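Local structure of Can2 (Sulfobacillus thermosulfidooxidans, 7BDV) at residues E171-A175 with W241-Y245; Q184-L188 with T200-L206. The protein binds the second messenger cyclic tetra-adenylate through its CARF domains and acts as a dual-specificity nuclease that potentiates type III CRISPR defence. All coordinates share one frame. Residue numbers count along the deposited sequence, not the author numbering.

Interaction 1 of 2, residues E171-A175 with W241-Y245; sequences EDLFA and WFEHY
Trp241 presents one indole face to Phe174: Phe174 CB sits above the six-membered ring, 3.6 Å from its centroid and 19° off the normal, a CH-pi contact, with CB to CE3 of Trp241 at 3.4 Å. The Phe174 ring (m) directs its edge at the face of the five-membered ring, centroids 4.8 Å apart and planes at 79°, an edge-to-face pair. Trp241 takes chi1 p, chi2 -96°. Both segments are helical, and their axes cross almost at right angles (-92°) with a closest approach of 9.4 Å; the nearest CA pair is Glu171 and Trp241, 5.3 Å. One turn after Trp241, Tyr245 (t) offers a ring face to Ala175 CB, a CH-pi contact 3.5 Å from the ring centroid. Glu171, extended (t, t), lays its CG 3.6 Å from Trp241 O and its carboxylate beside the second helix, OE1 3.5 Å from His244 CB and OE2 3.5 Å from Tyr245 CA; OE2 also makes a weak hydrogen bond with Ser248 OG. Such perpendicular crossing joins helix 168-176 to the long helix 231-254 of the endonuclease region. With no hydrogen bond or salt bridge between the segments, the contact rests on CH-pi and edge-to-face packing and on van der Waals contact of Glu171.

Interaction 2 of 2, residues Q184-L188 with T200-L206; sequences QLGRL and TLQTGEL
In what resembles a winged-helix module (three helices, then the hairpin of strands 216-218 and 226-228), residues 184-188 of the second helix, 182-193, pack on the extended end of the following loop and the start of helix 205-212. Leu206 (t, p), on the first turn after Gly204 at the N-cap position, is the principal apolar partner: its CD2 lies 3.4 Å from Gln184 CB, 4.4 Å from Leu185 CD2 and 4.3 Å from Leu188 CD1. Gln184 and Leu206 form the nearest CA pair, at 8.3 Å. Leu201 (t, p), in extended backbone (-150/124), brings CD1 to 3.9 Å from Leu188 CD2; Leu210 also touches both leucines. The extended backbone of Thr200 and Leu201 presents Thr200 O to Arg187 and the Leu201 side chain to Leu188. At the exposed margin Arg187 stretches out in t, t, t, its aliphatic chain spanning the gap to the loop backbone. Its guanidinium donates twice to one carbonyl lying near its plane, NH1 at 2.9 Å and NH2 at 3.1 Å from Thr200 O.

In the fold
Following the chain from the CARF domain, helix 168-176 comes first and supplies one side of interaction 1. Helix 182-193 follows, and interaction 2 closes it against the end of the linking loop and the first turn of helix 205-212, with 11 residues between its segments. After the hairpin of strands 216-218 and 226-228, helix 231-254 returns to complete interaction 1, so the smaller loop is nested within the larger, 65-residue one. The two centres lie 16 Å apart, yet they share an apolar seam: Phe174 CE1 is 3.6 Å from Leu206 CD1, Phe174 CZ 3.6 Å from Leu185 CD2. Together they tie the three short helices to the first helix of the endonuclease range.

Interaction 1 of 2, residues E171-A175 with W241-Y245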
loop_
_atom_site.group_PDB
_atom_site.type_symbol
_atom_site.label_atom_id
_atom_site.label_comp_id
_atom_site.label_asym_id
_atom_site.label_seq_id
_atom_site.Cartn_x
_atom_site.Cartn_y
_atom_site.Cartn_z
ATOM N N GLU A 171 -27.314 -20.873 -7.594
ATOM C CA GLU A 171 -26.115 -20.351 -6.900
ATOM C C GLU A 171 -25.333 -21.512 -6.258
ATOM O O GLU A 171 -24.106 -21.607 -6.532
ATOM C CB GLU A 171 -26.583 -19.317 -5.872
ATOM C CG GLU A 171 -25.495 -18.765 -5.002
ATOM C CD GLU A 171 -26.048 -18.056 -3.769
ATOM O OE1 GLU A 171 -27.095 -17.348 -3.903
ATOM O OE2 GLU A 171 -25.472 -18.241 -2.678
ATOM N N ASP A 172 -26.014 -22.360 -5.478
ATOM C CA ASP A 172 -25.420 -23.551 -4.800
ATOM C C ASP A 172 -24.893 -24.544 -5.862
ATOM O O ASP A 172 -23.776 -25.076 -5.664
ATOM C CB ASP A 172 -26.405 -24.274 -3.875
ATOM C CG ASP A 172 -27.048 -23.452 -2.766
ATOM O OD1 ASP A 172 -26.432 -22.460 -2.302
ATOM O OD2 ASP A 172 -28.164 -23.831 -2.359
ATOM N N LEU A 173 -25.649 -24.797 -6.940
ATOM C CA LEU A 173 -25.265 -25.771 -8.008
ATOM C C LEU A 173 -24.038 -25.249 -8.766
ATOM O O LEU A 173 -23.155 -26.055 -9.078
ATOM C CB LEU A 173 -26.440 -26.015 -8.955
ATOM N N PHE A 174 -23.964 -23.942 -9.032
ATOM C CA PHE A 174 -22.825 -23.277 -9.711
ATOM C C PHE A 174 -21.567 -23.409 -8.872
ATOM O O PHE A 174 -20.489 -23.702 -9.450
ATOM C CB PHE A 174 -23.128 -21.799 -9.952
ATOM C CG PHE A 174 -24.013 -21.510 -11.137
ATOM C CD1 PHE A 174 -24.581 -22.522 -11.893
ATOM C CD2 PHE A 174 -24.282 -20.205 -11.488
ATOM C CE1 PHE A 174 -25.406 -22.233 -12.962
ATOM C CE2 PHE A 174 -25.080 -19.916 -12.580
ATOM C CZ PHE A 174 -25.634 -20.929 -13.320
ATOM N N ALA A 175 -21.689 -23.180 -7.562
ATOM C CA ALA A 175 -20.579 -23.263 -6.589
ATOM C C ALA A 175 -20.067 -24.703 -6.527
ATOM O O ALA A 175 -18.819 -24.875 -6.607
ATOM C CB ALA A 175 -21.007 -22.774 -5.228
ATOM N N TRP A 241 -23.792 -14.433 -9.139
ATOM C CA TRP A 241 -24.040 -15.694 -8.409
ATOM C C TRP A 241 -22.874 -15.974 -7.441
ATOM O O TRP A 241 -23.113 -16.437 -6.277
ATOM C CB TRP A 241 -24.271 -16.847 -9.381
ATOM C CG TRP A 241 -23.035 -17.248 -10.129
ATOM C CD1 TRP A 241 -22.679 -16.834 -11.372
ATOM C CD2 TRP A 241 -22.009 -18.169 -9.712
ATOM N NE1 TRP A 241 -21.549 -17.486 -11.788
ATOM C CE2 TRP A 241 -21.092 -18.275 -10.774
ATOM C CE3 TRP A 241 -21.806 -18.954 -8.573
ATOM C CZ2 TRP A 241 -19.949 -19.063 -10.704
ATOM C CZ3 TRP A 241 -20.666 -19.731 -8.503
ATOM C CH2 TRP A 241 -19.759 -19.788 -9.557
ATOM N N PHE A 242 -21.632 -15.708 -7.863
ATOM C CA PHE A 242 -20.453 -16.040 -7.027
ATOM C C PHE A 242 -20.330 -15.025 -5.884
ATOM O O PHE A 242 -19.933 -15.421 -4.801
ATOM C CB PHE A 242 -19.172 -16.044 -7.859
ATOM C CG PHE A 242 -17.967 -16.438 -7.046
ATOM C CD1 PHE A 242 -17.903 -17.698 -6.481
ATOM C CD2 PHE A 242 -16.943 -15.523 -6.783
ATOM C CE1 PHE A 242 -16.803 -18.049 -5.706
ATOM C CE2 PHE A 242 -15.845 -15.889 -6.026
ATOM C CZ PHE A 242 -15.787 -17.148 -5.476
ATOM N N GLU A 243 -20.657 -13.764 -6.132
ATOM C CA GLU A 243 -20.698 -12.712 -5.076
ATOM C C GLU A 243 -21.685 -13.151 -3.998
ATOM O O GLU A 243 -21.383 -12.995 -2.867
ATOM C CB GLU A 243 -21.104 -11.351 -5.673
ATOM C CG GLU A 243 -20.182 -10.862 -6.786
ATOM C CD GLU A 243 -20.475 -9.458 -7.310
ATOM O OE1 GLU A 243 -20.452 -8.500 -6.476
ATOM O OE2 GLU A 243 -20.719 -9.314 -8.552
ATOM N N HIS A 244 -22.837 -13.691 -4.358
ATOM C CA HIS A 244 -23.870 -14.158 -3.392
ATOM C C HIS A 244 -23.322 -15.397 -2.673
ATOM O O HIS A 244 -23.513 -15.545 -1.454
ATOM C CB HIS A 244 -25.193 -14.428 -4.078
ATOM C CG HIS A 244 -25.969 -13.221 -4.457
ATOM N ND1 HIS A 244 -26.048 -12.787 -5.767
ATOM C CD2 HIS A 244 -26.730 -12.384 -3.718
ATOM C CE1 HIS A 244 -26.800 -11.704 -5.823
ATOM N NE2 HIS A 244 -27.247 -11.442 -4.571
ATOM N N TYR A 245 -22.632 -16.285 -3.391
ATOM C CA TYR A 245 -22.048 -17.491 -2.762
ATOM C C TYR A 245 -21.113 -17.057 -1.622
ATOM O O TYR A 245 -21.204 -17.571 -0.489
ATOM C CB TYR A 245 -21.377 -18.379 -3.818
ATOM C CG TYR A 245 -20.676 -19.568 -3.228
ATOM C CD1 TYR A 245 -21.382 -20.555 -2.556
ATOM C CD2 TYR A 245 -19.295 -19.679 -3.292
ATOM C CE1 TYR A 245 -20.733 -21.612 -1.945
ATOM C CE2 TYR A 245 -18.636 -20.723 -2.684
ATOM C CZ TYR A 245 -19.359 -21.730 -2.078
ATOM O OH TYR A 245 -18.635 -22.726 -1.497
#

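Interaction 2 of 2, residues Q184-L188 with T200-L206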
loop_
_atom_site.group_PDB
_atom_site.type_symbol
_atom_site.label_atom_id
_atom_site.label_comp_id
_atom_site.label_asym_id
_atom_site.label_seq_id
_atom_site.Cartn_x
_atom_site.Cartn_y
_atom_site.Cartn_z
ATOM N N GLN A 184 -18.184 -23.098 -19.369
ATOM C CA GLN A 184 -19.553 -22.699 -19.761
ATOM C C GLN A 184 -19.931 -21.446 -18.969
ATOM O O GLN A 184 -20.472 -20.494 -19.568
ATOM C CB GLN A 184 -20.557 -23.835 -19.546
ATOM C CG GLN A 184 -20.303 -25.077 -20.405
ATOM C CD GLN A 184 -19.377 -26.132 -19.816
ATOM O OE1 GLN A 184 -18.452 -25.861 -19.042
ATOM N NE2 GLN A 184 -19.577 -27.372 -20.236
ATOM N N LEU A 185 -19.653 -21.445 -17.671
ATOM C CA LEU A 185 -20.022 -20.342 -16.740
ATOM C C LEU A 185 -19.157 -19.113 -17.031
ATOM O O LEU A 185 -19.693 -17.999 -17.027
ATOM C CB LEU A 185 -19.873 -20.818 -15.295
ATOM C CG LEU A 185 -21.051 -21.626 -14.758
ATOM C CD1 LEU A 185 -20.814 -22.025 -13.314
ATOM C CD2 LEU A 185 -22.371 -20.861 -14.886
ATOM N N GLY A 186 -17.864 -19.323 -17.302
ATOM C CA GLY A 186 -16.935 -18.261 -17.709
ATOM C C GLY A 186 -17.417 -17.563 -18.957
ATOM O O GLY A 186 -17.491 -16.310 -18.951
ATOM N N ARG A 187 -17.771 -18.348 -19.972
ATOM C CA ARG A 187 -18.290 -17.890 -21.285
ATOM C C ARG A 187 -19.583 -17.093 -21.065
ATOM O O ARG A 187 -19.689 -16.015 -21.669
ATOM C CB ARG A 187 -18.521 -19.100 -22.198
ATOM C CG ARG A 187 -19.061 -18.756 -23.577
ATOM C CD ARG A 187 -19.241 -19.955 -24.484
ATOM N NE ARG A 187 -19.966 -19.500 -25.670
ATOM C CZ ARG A 187 -21.286 -19.505 -25.809
ATOM N NH1 ARG A 187 -22.068 -19.997 -24.873
ATOM N NH2 ARG A 187 -21.838 -19.030 -26.904
ATOM N N LEU A 188 -20.527 -17.594 -20.268
ATOM C CA LEU A 188 -21.797 -16.866 -20.006
ATOM C C LEU A 188 -21.502 -15.557 -19.268
ATOM O O LEU A 188 -22.184 -14.576 -19.566
ATOM C CB LEU A 188 -22.748 -17.759 -19.204
ATOM C CG LEU A 188 -23.292 -18.961 -19.956
ATOM C CD1 LEU A 188 -24.189 -19.804 -19.047
ATOM C CD2 LEU A 188 -24.057 -18.512 -21.184
ATOM N N THR A 200 -25.773 -18.519 -27.980
ATOM C CA THR A 200 -25.911 -19.990 -28.100
ATOM C C THR A 200 -25.464 -20.641 -26.792
ATOM O O THR A 200 -24.686 -20.020 -26.038
ATOM C CB THR A 200 -25.089 -20.547 -29.268
ATOM O OG1 THR A 200 -23.718 -20.218 -29.048
ATOM C CG2 THR A 200 -25.534 -20.007 -30.609
ATOM N N LEU A 201 -25.995 -21.831 -26.538
ATOM C CA LEU A 201 -25.658 -22.682 -25.374
ATOM C C LEU A 201 -25.835 -24.141 -25.789
ATOM O O LEU A 201 -26.938 -24.468 -26.235
ATOM C CB LEU A 201 -26.620 -22.300 -24.248
ATOM C CG LEU A 201 -26.160 -22.620 -22.837
ATOM C CD1 LEU A 201 -24.771 -22.052 -22.597
ATOM C CD2 LEU A 201 -27.169 -22.062 -21.844
ATOM N N GLN A 202 -24.810 -24.985 -25.657
ATOM C CA GLN A 202 -24.939 -26.456 -25.895
ATOM C C GLN A 202 -26.098 -26.976 -25.028
ATOM O O GLN A 202 -26.297 -26.442 -23.925
ATOM C CB GLN A 202 -23.647 -27.204 -25.547
ATOM C CG GLN A 202 -22.448 -26.848 -26.419
ATOM N N THR A 203 -26.851 -27.971 -25.500
ATOM C CA THR A 203 -27.870 -28.702 -24.695
ATOM C C THR A 203 -27.129 -29.500 -23.607
ATOM O O THR A 203 -26.001 -29.901 -23.876
ATOM C CB THR A 203 -28.783 -29.528 -25.610
ATOM O OG1 THR A 203 -29.674 -30.270 -24.778
ATOM C CG2 THR A 203 -28.025 -30.445 -26.544
ATOM N N GLY A 204 -27.716 -29.656 -22.417
ATOM C CA GLY A 204 -27.043 -30.273 -21.254
ATOM C C GLY A 204 -27.690 -29.875 -19.944
ATOM O O GLY A 204 -28.663 -29.103 -19.976
ATOM N N GLU A 205 -27.155 -30.371 -18.826
ATOM C CA GLU A 205 -27.613 -30.055 -17.443
ATOM C C GLU A 205 -27.706 -28.533 -17.254
ATOM O O GLU A 205 -28.713 -28.076 -16.654
ATOM C CB GLU A 205 -26.672 -30.644 -16.393
ATOM N N LEU A 206 -26.721 -27.769 -17.756
ATOM C CA LEU A 206 -26.609 -26.313 -17.465
ATOM C C LEU A 206 -27.760 -25.574 -18.159
ATOM O O LEU A 206 -28.400 -24.727 -17.499
ATOM C CB LEU A 206 -25.238 -25.782 -17.890
ATOM C CG LEU A 206 -24.988 -24.301 -17.583
ATOM C CD1 LEU A 206 -25.310 -23.974 -16.128
ATOM C CD2 LEU A 206 -23.556 -23.913 -17.885
#